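Local coordinates for protein cysteine desulfurase (Thermococcus onnurineus, PDB 5B89) that probably uses pyridoxal 5'-phosphate to take sulfur from L-cysteine and pass it to a sulfur carrier, leaving L-alanine, at residues G237-T242 against R302-I307; K176-Q181 against E203-V208; S348-G353 against N387-A392; D91-K96 against V220-L225; L117-K122 against T256-L261. One frame throughout, in Å; residues are numbered along the deposited sequence.

Contact 1. Residues G237-T242 against R302-I307; sequences GPMGPT and RYIERI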
# COMPACT_ATOMS: atom_id res chain seq x y z
N GLY B 237 5.68 1.94 -15.70
CA GLY B 237 6.09 1.17 -16.80
C GLY B 237 5.86 -0.33 -16.74
O GLY B 237 5.69 -0.99 -17.77
N PRO B 238 5.91 -0.96 -15.54
CA PRO B 238 5.74 -2.42 -15.47
C PRO B 238 4.32 -2.92 -15.85
O PRO B 238 4.13 -4.14 -15.82
CB PRO B 238 6.03 -2.78 -13.98
CG PRO B 238 6.99 -1.72 -13.58
CD PRO B 238 6.50 -0.47 -14.27
N MET B 239 3.36 -2.02 -16.05
CA MET B 239 2.00 -2.37 -16.54
C MET B 239 1.29 -3.17 -15.39
O MET B 239 0.43 -4.03 -15.71
CB MET B 239 1.99 -3.17 -17.88
CG MET B 239 2.38 -2.18 -18.95
SD MET B 239 2.12 -3.03 -20.57
CE MET B 239 3.33 -2.34 -21.63
N GLY B 240 1.59 -2.92 -14.15
CA GLY B 240 0.95 -3.50 -13.00
C GLY B 240 -0.14 -2.63 -12.48
O GLY B 240 -0.48 -1.58 -12.92
N PRO B 241 -0.73 -3.16 -11.39
CA PRO B 241 -1.82 -2.45 -10.69
C PRO B 241 -1.38 -1.31 -9.84
O PRO B 241 -0.12 -1.15 -9.62
CB PRO B 241 -2.50 -3.51 -9.81
CG PRO B 241 -1.33 -4.37 -9.45
CD PRO B 241 -0.41 -4.44 -10.72
N THR B 242 -2.28 -0.48 -9.32
CA THR B 242 -1.94 0.53 -8.33
C THR B 242 -1.74 -0.16 -6.99
O THR B 242 -2.05 -1.33 -6.77
CB THR B 242 -3.04 1.60 -8.27
OG1 THR B 242 -4.29 0.96 -7.88
CG2 THR B 242 -3.22 2.27 -9.58
N ARG B 302 5.95 -10.24 -16.28
CA ARG B 302 5.98 -11.27 -17.29
C ARG B 302 5.48 -10.81 -18.67
O ARG B 302 5.97 -11.25 -19.69
CB ARG B 302 5.18 -12.48 -16.82
CG ARG B 302 5.89 -13.25 -15.76
CD ARG B 302 7.10 -13.99 -16.34
NE ARG B 302 7.49 -15.10 -15.51
CZ ARG B 302 8.69 -15.29 -15.05
NH1 ARG B 302 9.62 -14.38 -15.33
NH2 ARG B 302 8.96 -16.34 -14.30
N TYR B 303 4.51 -9.93 -18.68
CA TYR B 303 4.00 -9.40 -19.91
C TYR B 303 5.09 -8.54 -20.60
O TYR B 303 5.27 -8.60 -21.77
CB TYR B 303 2.71 -8.60 -19.61
CG TYR B 303 1.91 -8.18 -20.78
CD1 TYR B 303 0.98 -9.01 -21.33
CD2 TYR B 303 2.05 -6.93 -21.28
CE1 TYR B 303 0.25 -8.59 -22.42
CE2 TYR B 303 1.34 -6.52 -22.35
CZ TYR B 303 0.45 -7.37 -22.94
OH TYR B 303 -0.21 -6.90 -24.02
N ILE B 304 5.77 -7.75 -19.81
CA ILE B 304 6.83 -6.89 -20.31
C ILE B 304 7.97 -7.76 -20.86
O ILE B 304 8.55 -7.44 -21.83
CB ILE B 304 7.38 -5.97 -19.16
CG1 ILE B 304 6.45 -4.81 -18.80
CG2 ILE B 304 8.75 -5.38 -19.48
CD1 ILE B 304 6.12 -3.82 -19.87
N GLU B 305 8.24 -8.86 -20.20
CA GLU B 305 9.37 -9.81 -20.62
C GLU B 305 8.98 -10.45 -21.93
O GLU B 305 9.94 -10.65 -22.80
CB GLU B 305 9.67 -10.82 -19.51
CG GLU B 305 10.35 -10.12 -18.34
CD GLU B 305 10.53 -10.97 -17.08
OE1 GLU B 305 11.33 -10.50 -16.16
OE2 GLU B 305 9.78 -11.98 -16.99
N ARG B 306 7.75 -10.68 -22.23
CA ARG B 306 7.34 -11.30 -23.49
C ARG B 306 7.54 -10.32 -24.61
O ARG B 306 7.94 -10.69 -25.75
CB ARG B 306 5.84 -11.73 -23.39
CG ARG B 306 5.27 -12.54 -24.49
CD ARG B 306 3.82 -13.04 -24.12
NE ARG B 306 3.04 -13.25 -25.34
CZ ARG B 306 2.16 -12.38 -25.85
NH1 ARG B 306 1.84 -11.18 -25.28
NH2 ARG B 306 1.55 -12.70 -26.99
N ILE B 307 7.33 -9.03 -24.41
CA ILE B 307 7.53 -8.02 -25.37
C ILE B 307 9.03 -7.79 -25.50
O ILE B 307 9.53 -7.72 -26.64
CB ILE B 307 6.87 -6.72 -24.97
CG1 ILE B 307 5.36 -6.93 -24.83
CG2 ILE B 307 7.26 -5.59 -25.90
CD1 ILE B 307 4.74 -5.81 -24.04
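Met239 reaches from the loop that follows strand 229-233, which ends at the cofactor-binding Ser233, onto helix 291-307, where Tyr303, Ile304 and Ile307 receive it. Its CB points toward the helix, and CG, set anti to the carbonyl carbon (chi1 -72°), passes the end of Ile304, 4.2 Å from CD1. SD comes next, 4.0 Å from Tyr303 CD2 and equally near CE2. This is a Met-aromatic contact: SD lies 5.0 Å from the centroid of the Tyr303 ring, 69° off its normal, an oblique approach. A bend at chi3 (-149°) places CE, which meets Ile304 CD1 at 3.6 Å and more distantly Ile307 CD1. Ile304 is shared: besides the methionine methyl, its CD1 touches Gly237 O at 3.6 Å, and its CG1 lies 3.8 Å from Pro238 O, so two consecutive carbonyls rest on one isoleucine branch. The phenol oxygen has its partner outside the two segments: Tyr303 OH is hydrogen-bonded to Asp30 OD2. Pro49 packs against both Met239 and Tyr303. The loop comes directly after Lys236 of the cofactor and alanine pockets, and Pro238 stands about 9 Å from the bound cofactor between nearest side-chain and ligand atoms. Further along, Thr242 bonds to Asn290 of the second subunit. No hydrogen bond joins the loop segment to the helix segment. Their buried meeting rests on van der Waals packing, including two carbonyl oxygens against an isoleucine, and on the polarisable sulfur, which makes it a matter of shape fit and not of directed bonds.

Contact 2. Residues K176-Q181 against E203-V208; sequences KLVAVQ and EGAIFV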
# COMPACT_ATOMS: atom_id res chain seq x y z
N LYS B 176 27.75 11.17 2.34
CA LYS B 176 27.30 10.00 3.03
C LYS B 176 26.32 9.17 2.16
O LYS B 176 26.32 7.93 2.22
CB LYS B 176 26.66 10.39 4.35
CG LYS B 176 26.19 9.26 5.25
CD LYS B 176 27.38 8.84 6.03
CE LYS B 176 27.00 7.80 7.05
NZ LYS B 176 28.28 7.50 7.78
N LEU B 177 25.52 9.91 1.40
CA LEU B 177 24.43 9.26 0.61
C LEU B 177 24.21 10.17 -0.61
O LEU B 177 24.23 11.38 -0.52
CB LEU B 177 23.20 9.12 1.48
CG LEU B 177 21.98 8.39 0.80
CD1 LEU B 177 21.22 7.55 1.83
CD2 LEU B 177 21.06 9.34 0.10
N VAL B 178 23.92 9.47 -1.69
CA VAL B 178 23.64 10.07 -3.02
C VAL B 178 22.28 9.47 -3.45
O VAL B 178 22.20 8.20 -3.49
CB VAL B 178 24.68 9.77 -4.00
CG1 VAL B 178 24.36 10.32 -5.38
CG2 VAL B 178 26.08 10.32 -3.62
N ALA B 179 21.33 10.32 -3.80
CA ALA B 179 20.04 9.88 -4.29
C ALA B 179 19.77 10.50 -5.64
O ALA B 179 19.78 11.68 -5.77
CB ALA B 179 18.95 10.25 -3.32
N VAL B 180 19.52 9.68 -6.63
CA VAL B 180 19.23 10.22 -7.96
C VAL B 180 18.11 9.47 -8.67
O VAL B 180 17.88 8.32 -8.48
CB VAL B 180 20.46 10.21 -8.88
CG1 VAL B 180 21.63 10.96 -8.23
CG2 VAL B 180 20.85 8.80 -9.19
N GLN B 181 17.46 10.20 -9.56
CA GLN B 181 16.44 9.61 -10.36
C GLN B 181 17.14 9.04 -11.58
O GLN B 181 18.07 9.54 -12.03
CB GLN B 181 15.43 10.66 -10.80
CG GLN B 181 15.99 11.64 -11.77
CD GLN B 181 15.16 12.88 -12.00
OE1 GLN B 181 14.11 13.06 -11.44
NE2 GLN B 181 15.64 13.70 -12.87
N GLU B 203 33.67 6.50 -3.90
CA GLU B 203 33.76 7.39 -2.82
C GLU B 203 33.20 6.93 -1.47
O GLU B 203 33.26 7.69 -0.49
CB GLU B 203 33.16 8.76 -3.21
CG GLU B 203 33.86 9.41 -4.44
CD GLU B 203 35.37 9.67 -4.30
OE1 GLU B 203 35.83 9.79 -3.11
OE2 GLU B 203 36.05 9.75 -5.39
N GLY B 204 32.66 5.71 -1.44
CA GLY B 204 32.05 5.20 -0.19
C GLY B 204 30.72 5.84 0.19
O GLY B 204 30.34 5.80 1.35
N ALA B 205 29.93 6.39 -0.77
CA ALA B 205 28.62 6.96 -0.50
C ALA B 205 27.56 5.86 -0.75
O ALA B 205 27.67 5.11 -1.72
CB ALA B 205 28.37 8.11 -1.49
N ILE B 206 26.53 5.86 0.06
CA ILE B 206 25.34 5.00 -0.18
C ILE B 206 24.64 5.56 -1.46
O ILE B 206 24.51 6.77 -1.55
CB ILE B 206 24.44 5.01 0.98
CG1 ILE B 206 25.14 4.36 2.19
CG2 ILE B 206 23.09 4.27 0.63
CD1 ILE B 206 24.42 4.63 3.47
N PHE B 207 24.27 4.66 -2.36
CA PHE B 207 23.63 5.06 -3.65
C PHE B 207 22.12 4.59 -3.71
O PHE B 207 21.92 3.39 -3.69
CB PHE B 207 24.46 4.50 -4.78
CG PHE B 207 24.14 5.13 -6.15
CD1 PHE B 207 24.16 6.50 -6.32
CD2 PHE B 207 23.82 4.29 -7.20
CE1 PHE B 207 23.88 7.03 -7.60
CE2 PHE B 207 23.53 4.79 -8.44
CZ PHE B 207 23.59 6.14 -8.66
N VAL B 208 21.30 5.56 -3.81
CA VAL B 208 19.84 5.36 -3.88
C VAL B 208 19.34 5.78 -5.25
O VAL B 208 19.59 6.91 -5.69
CB VAL B 208 19.19 6.17 -2.83
CG1 VAL B 208 17.65 5.99 -2.80
CG2 VAL B 208 19.71 5.92 -1.42
O HOH W 1 28.33 6.36 3.25
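Val178 and Val208 lie on neighbouring parallel strands, 177-181 and 206-210, the two strands of a beta-alpha-beta unit whose connecting helix is 193-203, inside the seven-stranded sheet of the large domain of this aminotransferase-like fold. The tight part is the strand ladder. Val178 N donates to Ile206 O at 2.8 Å, Val208 N returns to Val178 O at 2.8 Å, and Val180 N reaches Val208 O at 2.9 Å, each donor nearly in line with the carbonyl it meets. On one face Leu177 CD1 touches both Val208 CG2 (3.9 Å) and Ile206 CG2, and Ala179 CB lies against Val208 CB; Leu110 and Val113 of helix 106-117 pack on Val208 there. On the other face the Phe207 ring, with CG anti to the backbone N (chi1 -165°), lies beside two valines: Val178 CG1 is at its edge, in plane, 3.9 Å from CD1, and Val180 CG2 approaches CE1 and CZ obliquely. Val193, Leu196 and Ala200 of the connecting helix pack against this phenylalanine. Toward the strand starts the contact opens. Gly204, with positive phi in a Schellman motif, ends the helix, and Lys176 is partly exposed, its CB directed away from the partner segment. Ile206 N still bonds to Lys176 O at 3.0 Å, but from above the carbonyl plane (37° out of it). The same oxygen takes a second donor, a water that lies 2.8 Å from Lys176 O and also donates to Gly204 O.

Contact 3. Residues S348-G353 against N387-A392; sequences SFNVPG and NGTVRA. With ALA (alanine), chain H.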
# COMPACT_ATOMS: atom_id res chain seq x y z
N SER B 348 7.81 16.96 -22.83
CA SER B 348 7.21 18.12 -22.27
C SER B 348 7.42 19.26 -23.25
O SER B 348 8.46 19.38 -23.91
CB SER B 348 7.90 18.56 -20.90
OG SER B 348 7.32 17.86 -19.81
N PHE B 349 6.38 20.07 -23.36
CA PHE B 349 6.34 21.18 -24.28
C PHE B 349 5.39 22.24 -23.78
O PHE B 349 4.70 22.07 -22.82
CB PHE B 349 5.93 20.73 -25.70
CG PHE B 349 4.57 20.10 -25.78
CD1 PHE B 349 4.40 18.80 -25.47
CD2 PHE B 349 3.48 20.81 -26.26
CE1 PHE B 349 3.17 18.22 -25.55
CE2 PHE B 349 2.25 20.23 -26.34
CZ PHE B 349 2.09 18.93 -25.99
N ASN B 350 5.41 23.36 -24.49
CA ASN B 350 4.49 24.45 -24.22
C ASN B 350 4.13 25.15 -25.52
O ASN B 350 4.86 25.16 -26.43
CB ASN B 350 5.06 25.51 -23.26
CG ASN B 350 4.75 25.22 -21.82
OD1 ASN B 350 3.66 24.97 -21.44
ND2 ASN B 350 5.75 25.30 -21.01
N VAL B 351 2.95 25.73 -25.53
CA VAL B 351 2.50 26.53 -26.66
C VAL B 351 2.52 27.99 -26.23
O VAL B 351 1.86 28.34 -25.31
CB VAL B 351 1.09 26.15 -27.13
CG1 VAL B 351 0.69 27.05 -28.29
CG2 VAL B 351 1.03 24.70 -27.55
N PRO B 352 3.34 28.81 -26.88
CA PRO B 352 3.46 30.25 -26.49
C PRO B 352 2.12 30.93 -26.53
O PRO B 352 1.35 30.70 -27.47
CB PRO B 352 4.37 30.80 -27.55
CG PRO B 352 5.19 29.65 -27.99
CD PRO B 352 4.19 28.48 -28.03
N GLY B 353 1.78 31.63 -25.46
CA GLY B 353 0.45 32.24 -25.36
C GLY B 353 -0.66 31.50 -24.66
O GLY B 353 -1.69 32.09 -24.39
N ASN B 387 6.06 27.90 -15.57
CA ASN B 387 5.09 27.57 -14.52
C ASN B 387 4.73 26.09 -14.53
O ASN B 387 4.21 25.53 -13.57
CB ASN B 387 3.78 28.33 -14.72
CG ASN B 387 3.97 29.81 -14.68
OD1 ASN B 387 4.70 30.31 -13.82
ND2 ASN B 387 3.32 30.55 -15.61
N GLY B 388 4.95 25.49 -15.69
CA GLY B 388 4.62 24.12 -15.94
C GLY B 388 4.71 23.82 -17.41
O GLY B 388 5.13 24.63 -18.17
N THR B 389 4.33 22.61 -17.78
CA THR B 389 4.40 22.17 -19.14
C THR B 389 3.24 21.25 -19.48
O THR B 389 2.52 20.84 -18.63
CB THR B 389 5.68 21.32 -19.43
OG1 THR B 389 5.61 20.08 -18.75
CG2 THR B 389 6.94 22.00 -19.01
N VAL B 390 3.11 20.98 -20.76
CA VAL B 390 2.21 19.99 -21.28
C VAL B 390 3.13 18.79 -21.45
O VAL B 390 4.24 18.95 -21.84
CB VAL B 390 1.57 20.35 -22.63
CG1 VAL B 390 0.46 19.36 -22.90
CG2 VAL B 390 0.98 21.74 -22.55
N ARG B 391 2.65 17.60 -21.12
CA ARG B 391 3.52 16.41 -21.18
C ARG B 391 2.82 15.25 -21.84
O ARG B 391 1.80 14.77 -21.35
CB ARG B 391 4.01 15.97 -19.77
CG ARG B 391 5.03 14.85 -19.72
CD ARG B 391 5.22 14.46 -18.26
NE ARG B 391 4.06 13.75 -17.72
CZ ARG B 391 3.85 13.47 -16.48
NH1 ARG B 391 4.75 13.81 -15.57
NH2 ARG B 391 2.76 12.84 -16.03
N ALA B 392 3.41 14.81 -22.93
CA ALA B 392 2.96 13.63 -23.64
C ALA B 392 4.00 12.55 -23.31
O ALA B 392 5.14 12.77 -23.42
CB ALA B 392 2.89 13.85 -25.12
N ALA H . 5.54 10.45 -11.37
CA ALA H . 4.14 10.70 -11.99
C ALA H . 3.87 12.07 -12.65
O ALA H . 4.89 12.72 -12.98
CB ALA H . 2.93 10.43 -11.08
OXT ALA H . 2.72 12.53 -13.00
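The alanine-carboxylate site of the pocket is carried by an antiparallel strand pair: strand 389-393, an inner strand of the small four-stranded sheet, pairs with edge strand 346-349 and bears Arg391 of the alanine pocket. Phe349 and Val390 form a hydrogen-bonded pair, with Val390 N to Phe349 O at 2.8 Å and Phe349 N to Val390 O at 2.9 Å; Ser348 and Arg391 form the adjoining non-hydrogen-bonded pair. Phe349 CG stands between the backbone N and the carbonyl carbon (chi1 60°), and the ring lies across Val390. Val390 CB sits over one ring face, 3.8 Å from the Phe349 centroid and offset toward the rim, a CH-pi contact, while its CG1 presses on Phe349 CZ at 3.5 Å. Val359 of helix 356-365 and Met410 of helix 400-415 flank this pair, on Val390 and Phe349 respectively. Beyond the strand end, Asn350 ND2 donates to Gly388 O at 3.0 Å, the acceptor lying in the amide plane, and ND2 also meets Tyr335 OH. Ser348, on the face opposite Phe349, has its OG 3.0 Å from Thr389 OG1; Ser348 OG is also bonded to Ala186 O, and Thr389 OG1 to His375 NE2. Arg391 extends past the serine. Asn185 supports the site twice, through its backbone O, which accepts from Arg391 NH1, and its side-chain ND2, bonded to the alanine. The guanidinium grips the carboxylate with two nitrogens, Arg391 NH1 to alanine O at 2.8 Å and Arg391 NH2 to alanine OXT at 3.0 Å.

Contact 4. Residues D91-K96 against V220-L225; sequences DFIGAK and VNVKKL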
# COMPACT_ATOMS: atom_id res chain seq x y z
N ASP B 91 14.26 -11.12 -10.02
CA ASP B 91 14.92 -11.41 -11.26
C ASP B 91 14.86 -10.27 -12.27
O ASP B 91 15.78 -10.09 -12.98
CB ASP B 91 14.46 -12.71 -11.90
CG ASP B 91 14.81 -13.93 -11.11
OD1 ASP B 91 15.70 -13.92 -10.33
OD2 ASP B 91 14.16 -14.93 -11.33
N PHE B 92 13.77 -9.53 -12.30
CA PHE B 92 13.61 -8.44 -13.24
C PHE B 92 14.69 -7.36 -13.06
O PHE B 92 15.09 -6.82 -14.01
CB PHE B 92 12.19 -7.86 -13.04
CG PHE B 92 11.80 -6.75 -13.98
CD1 PHE B 92 11.73 -6.96 -15.32
CD2 PHE B 92 11.42 -5.56 -13.50
CE1 PHE B 92 11.33 -5.96 -16.16
CE2 PHE B 92 11.00 -4.57 -14.33
CZ PHE B 92 10.96 -4.77 -15.65
N ILE B 93 15.11 -7.13 -11.83
CA ILE B 93 16.11 -6.13 -11.51
C ILE B 93 17.49 -6.64 -11.12
O ILE B 93 18.32 -5.93 -10.77
CB ILE B 93 15.63 -5.05 -10.53
CG1 ILE B 93 15.44 -5.63 -9.14
CG2 ILE B 93 14.34 -4.47 -11.04
CD1 ILE B 93 15.10 -4.61 -8.09
N GLY B 94 17.63 -7.93 -11.22
CA GLY B 94 18.95 -8.55 -10.92
C GLY B 94 19.22 -8.66 -9.46
O GLY B 94 20.46 -8.77 -9.04
N ALA B 95 18.25 -8.69 -8.55
CA ALA B 95 18.44 -8.81 -7.12
C ALA B 95 18.21 -10.23 -6.62
O ALA B 95 17.66 -11.04 -7.38
CB ALA B 95 17.44 -7.90 -6.44
N LYS B 96 18.56 -10.46 -5.38
CA LYS B 96 18.21 -11.71 -4.70
C LYS B 96 16.78 -11.55 -4.18
O LYS B 96 16.33 -10.42 -3.83
CB LYS B 96 19.11 -12.00 -3.55
CG LYS B 96 20.63 -12.15 -3.95
CD LYS B 96 21.46 -12.46 -2.70
CE LYS B 96 22.97 -12.65 -3.00
NZ LYS B 96 23.61 -13.22 -1.78
N VAL B 220 16.65 -1.98 -16.03
CA VAL B 220 16.92 -1.56 -14.70
C VAL B 220 17.57 -2.69 -13.96
O VAL B 220 16.90 -3.70 -13.75
CB VAL B 220 15.66 -1.04 -13.93
CG1 VAL B 220 16.00 -0.79 -12.46
CG2 VAL B 220 15.19 0.22 -14.61
N ASN B 221 18.89 -2.62 -13.65
CA ASN B 221 19.58 -3.75 -13.09
C ASN B 221 20.42 -3.23 -11.94
O ASN B 221 21.29 -2.34 -12.13
CB ASN B 221 20.49 -4.37 -14.13
CG ASN B 221 21.23 -5.56 -13.61
OD1 ASN B 221 22.12 -5.42 -12.85
ND2 ASN B 221 20.72 -6.76 -13.89
N VAL B 222 20.22 -3.74 -10.74
CA VAL B 222 20.83 -3.22 -9.58
C VAL B 222 22.38 -3.31 -9.57
O VAL B 222 23.06 -2.48 -8.96
CB VAL B 222 20.25 -3.74 -8.25
CG1 VAL B 222 18.76 -3.32 -8.12
CG2 VAL B 222 20.46 -5.23 -8.13
N LYS B 223 22.86 -4.40 -10.12
CA LYS B 223 24.36 -4.63 -10.24
C LYS B 223 25.01 -3.58 -11.20
O LYS B 223 25.98 -2.87 -10.80
CB LYS B 223 24.61 -6.04 -10.75
CG LYS B 223 24.01 -7.17 -9.87
CD LYS B 223 24.06 -8.63 -10.42
CE LYS B 223 22.69 -9.23 -10.88
NZ LYS B 223 22.50 -9.39 -12.40
N LYS B 224 24.41 -3.40 -12.36
CA LYS B 224 24.88 -2.48 -13.36
C LYS B 224 24.82 -1.07 -12.87
O LYS B 224 25.70 -0.27 -13.16
CB LYS B 224 24.14 -2.57 -14.66
CG LYS B 224 24.28 -3.90 -15.30
CD LYS B 224 23.77 -3.93 -16.69
CE LYS B 224 23.86 -5.39 -17.14
NZ LYS B 224 23.34 -5.43 -18.53
N LEU B 225 23.81 -0.72 -12.07
CA LEU B 225 23.63 0.61 -11.59
C LEU B 225 24.40 0.90 -10.29
O LEU B 225 24.38 2.01 -9.78
CB LEU B 225 22.14 0.85 -11.34
CG LEU B 225 21.28 0.87 -12.59
CD1 LEU B 225 19.82 1.10 -12.15
CD2 LEU B 225 21.71 1.83 -13.74
O HOH W 2 17.95 -6.60 -15.03
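A Schellman turn ending helix 73-93 meets an Asx motif in the loop between strands 206-210 and 229-233, bringing Ile93 and Gly94 against Val220, Asn221 and Val222. One direct hydrogen bond joins them: Val222 N donates to Ile93 O at 2.9 Å, nearly straight (170° at the hydrogen). CH groups flank it, with Ile93 CA 3.4 Å from Val220 O and Asn221 CA close to Ile93 O. At the end of its side chain, Ile93 CD1 packs on Val222 CG1 at 3.9 Å. Tyr248 lies against Ile93, Ala95 and Val222, carrying the contact onto the central sheet. Gly94, at positive phi, lets the Asn221 amide come close, ND2 lying 3.9 Å from Gly94 CA. That amide works at both ends: OD1 takes Lys224 N at 3.1 Å, tilted from the carbonyl plane, and ND2 donates to a water that in turn donates to Phe92 O. The bend at chi3 puts Lys223 CE beside Gly94 O, a doubtfully short approach, while Lys224 pairs with Glu219. The chemistry thus combines one straight backbone bond, a bridging water and a small aliphatic seam, so that Ile93 O is bonded by the loop directly and Phe92 O through the water.

Contact 5. Residues L117-K122 against T256-L261; sequences LGHIFK and TFEPPL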
# COMPACT_ATOMS: atom_id res chain seq x y z
N LEU B 117 17.44 4.89 7.42
CA LEU B 117 18.84 5.23 7.47
C LEU B 117 19.11 6.49 8.27
O LEU B 117 20.21 6.82 8.41
CB LEU B 117 19.44 5.47 6.07
CG LEU B 117 19.48 4.26 5.15
CD1 LEU B 117 20.08 4.67 3.83
CD2 LEU B 117 20.29 3.13 5.76
N GLY B 118 18.10 7.16 8.77
CA GLY B 118 18.31 8.41 9.47
C GLY B 118 19.35 8.34 10.56
O GLY B 118 20.11 9.24 10.75
N HIS B 119 19.34 7.23 11.25
CA HIS B 119 20.28 7.01 12.41
C HIS B 119 21.72 7.01 12.01
O HIS B 119 22.57 7.26 12.88
CB HIS B 119 19.89 5.70 13.14
CG HIS B 119 20.16 4.48 12.34
ND1 HIS B 119 21.29 3.70 12.42
CD2 HIS B 119 19.41 3.92 11.36
CE1 HIS B 119 21.21 2.70 11.56
NE2 HIS B 119 20.08 2.83 10.90
N ILE B 120 22.09 6.81 10.72
CA ILE B 120 23.50 6.75 10.35
C ILE B 120 24.14 8.13 10.24
O ILE B 120 25.36 8.21 10.18
CB ILE B 120 23.75 5.98 9.04
CG1 ILE B 120 23.36 6.76 7.76
CG2 ILE B 120 23.06 4.65 9.06
CD1 ILE B 120 23.83 6.11 6.45
N PHE B 121 23.36 9.16 10.12
CA PHE B 121 23.87 10.48 9.88
C PHE B 121 24.30 11.24 11.12
O PHE B 121 23.73 11.10 12.13
CB PHE B 121 22.81 11.31 9.13
CG PHE B 121 22.49 10.81 7.75
CD1 PHE B 121 23.23 11.20 6.68
CD2 PHE B 121 21.44 9.97 7.55
CE1 PHE B 121 22.95 10.75 5.42
CE2 PHE B 121 21.17 9.49 6.30
CZ PHE B 121 21.94 9.87 5.24
N LYS B 122 25.33 12.07 10.93
CA LYS B 122 25.87 12.92 11.96
C LYS B 122 25.71 14.35 11.48
O LYS B 122 25.76 14.59 10.32
CB LYS B 122 27.36 12.62 12.13
CG LYS B 122 28.17 13.64 12.87
CD LYS B 122 29.62 13.21 13.04
CE LYS B 122 30.18 13.91 14.26
NZ LYS B 122 31.49 13.48 14.80
N THR B 256 22.10 -2.61 9.11
CA THR B 256 22.24 -1.16 9.24
C THR B 256 20.79 -0.56 9.17
O THR B 256 20.41 0.28 9.91
CB THR B 256 23.06 -0.55 8.05
OG1 THR B 256 24.38 -1.08 8.07
CG2 THR B 256 23.13 1.02 8.10
N PHE B 257 19.98 -1.09 8.25
CA PHE B 257 18.71 -0.44 7.93
C PHE B 257 17.67 -0.74 8.96
O PHE B 257 17.31 -1.92 9.10
CB PHE B 257 18.28 -0.97 6.57
CG PHE B 257 17.02 -0.30 6.01
CD1 PHE B 257 17.06 1.01 5.57
CD2 PHE B 257 15.86 -0.98 5.91
CE1 PHE B 257 15.92 1.61 5.10
CE2 PHE B 257 14.71 -0.37 5.40
CZ PHE B 257 14.77 0.93 5.04
N GLU B 258 17.11 0.25 9.65
CA GLU B 258 16.11 0.03 10.67
C GLU B 258 14.74 -0.02 10.07
O GLU B 258 14.39 0.86 9.35
CB GLU B 258 16.17 1.13 11.65
CG GLU B 258 15.29 0.91 12.80
CD GLU B 258 15.07 2.15 13.63
OE1 GLU B 258 13.96 2.15 14.19
OE2 GLU B 258 15.93 3.08 13.68
N PRO B 259 14.00 -1.11 10.22
CA PRO B 259 12.66 -1.16 9.62
C PRO B 259 11.78 -0.06 10.10
O PRO B 259 11.46 -0.02 11.32
CB PRO B 259 12.14 -2.51 9.99
CG PRO B 259 13.02 -3.05 11.02
CD PRO B 259 14.34 -2.38 10.96
N PRO B 260 11.24 0.84 9.24
CA PRO B 260 10.42 1.91 9.79
C PRO B 260 9.06 1.46 10.23
O PRO B 260 8.45 2.08 11.07
CB PRO B 260 10.27 2.86 8.56
CG PRO B 260 11.54 2.58 7.81
CD PRO B 260 11.71 1.10 7.84
N LEU B 261 8.54 0.42 9.57
CA LEU B 261 7.19 -0.11 9.84
C LEU B 261 7.34 -1.51 10.41
O LEU B 261 7.90 -2.44 9.77
CB LEU B 261 6.31 -0.15 8.60
CG LEU B 261 6.22 1.14 7.80
CD1 LEU B 261 5.46 0.94 6.52
CD2 LEU B 261 5.65 2.27 8.60
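The His119 imidazole has Ile120 CG2 over one face, 3.7 Å above the plane and offset toward the rim, and Thr256 O at its edge, near the ring plane. The ring is carried on a CB directed toward the partner loop. From that edge His119 NE2 donates to Thr256 O at 2.8 Å, but the bond is weak: the angle at the hydrogen is only 124°, and His119 CE1 is nearly as close to the same oxygen, at 3.0 Å. A second flat group, Phe257, takes Leu117 at its edge: Leu117 CD2 lies near the ring plane, 3.9 Å from Phe257 CD1, the two side chains crossing at about a right angle. Phe284 meets the same ring edge-to-face, and Phe229 also packs on it, so the leucine joins an aromatic cluster. Methyl groups add to the join: Ile120 CG2, already on the imidazole, touches Thr256 CG2 at 3.8 Å, and Leu117 CD2 reaches that methyl at 4.2 Å. Leu117 also leans on Leu177 of the sheet. The contact thus ties the loop that follows helix 106-117 to the loop leading from strand 245-249 to strand 267-271, well away from the cofactor. A backbone bond between Glu258 and Gly116 adds to it, and Pro260 O accepts from Arg143 of the second subunit. Glu258 OE2 lies 5.0 Å from His119 NE2 without contact, and its carboxylate might favour a protonated imidazole. The join is chiefly apolar inside, with one weak, bent polar bond on the exposed His119 side.

Overall arrangement
Contacts 1, 2, 4 and 5 gather around the seven-stranded sheet, whereas contact 3 belongs to the small four-stranded sheet, its centre about 29 to 40 Å from the others. Contact 2 lies within that large sheet and is nested in the chain loops closed by both contact 4 and contact 5, which cross each other. It touches each: Phe207 meets Leu225, and Ile206 and Leu177 meet Ile120 and Leu117. Contacts 1 and 4, with centres about 16 Å apart, share the packing of Phe92 on Ile304 and Glu305. Contact 3 comes last along the chain and brings Arg391 to the alanine beside the cofactor; contacts 1 and 5, unlike contact 3, touch the second subunit.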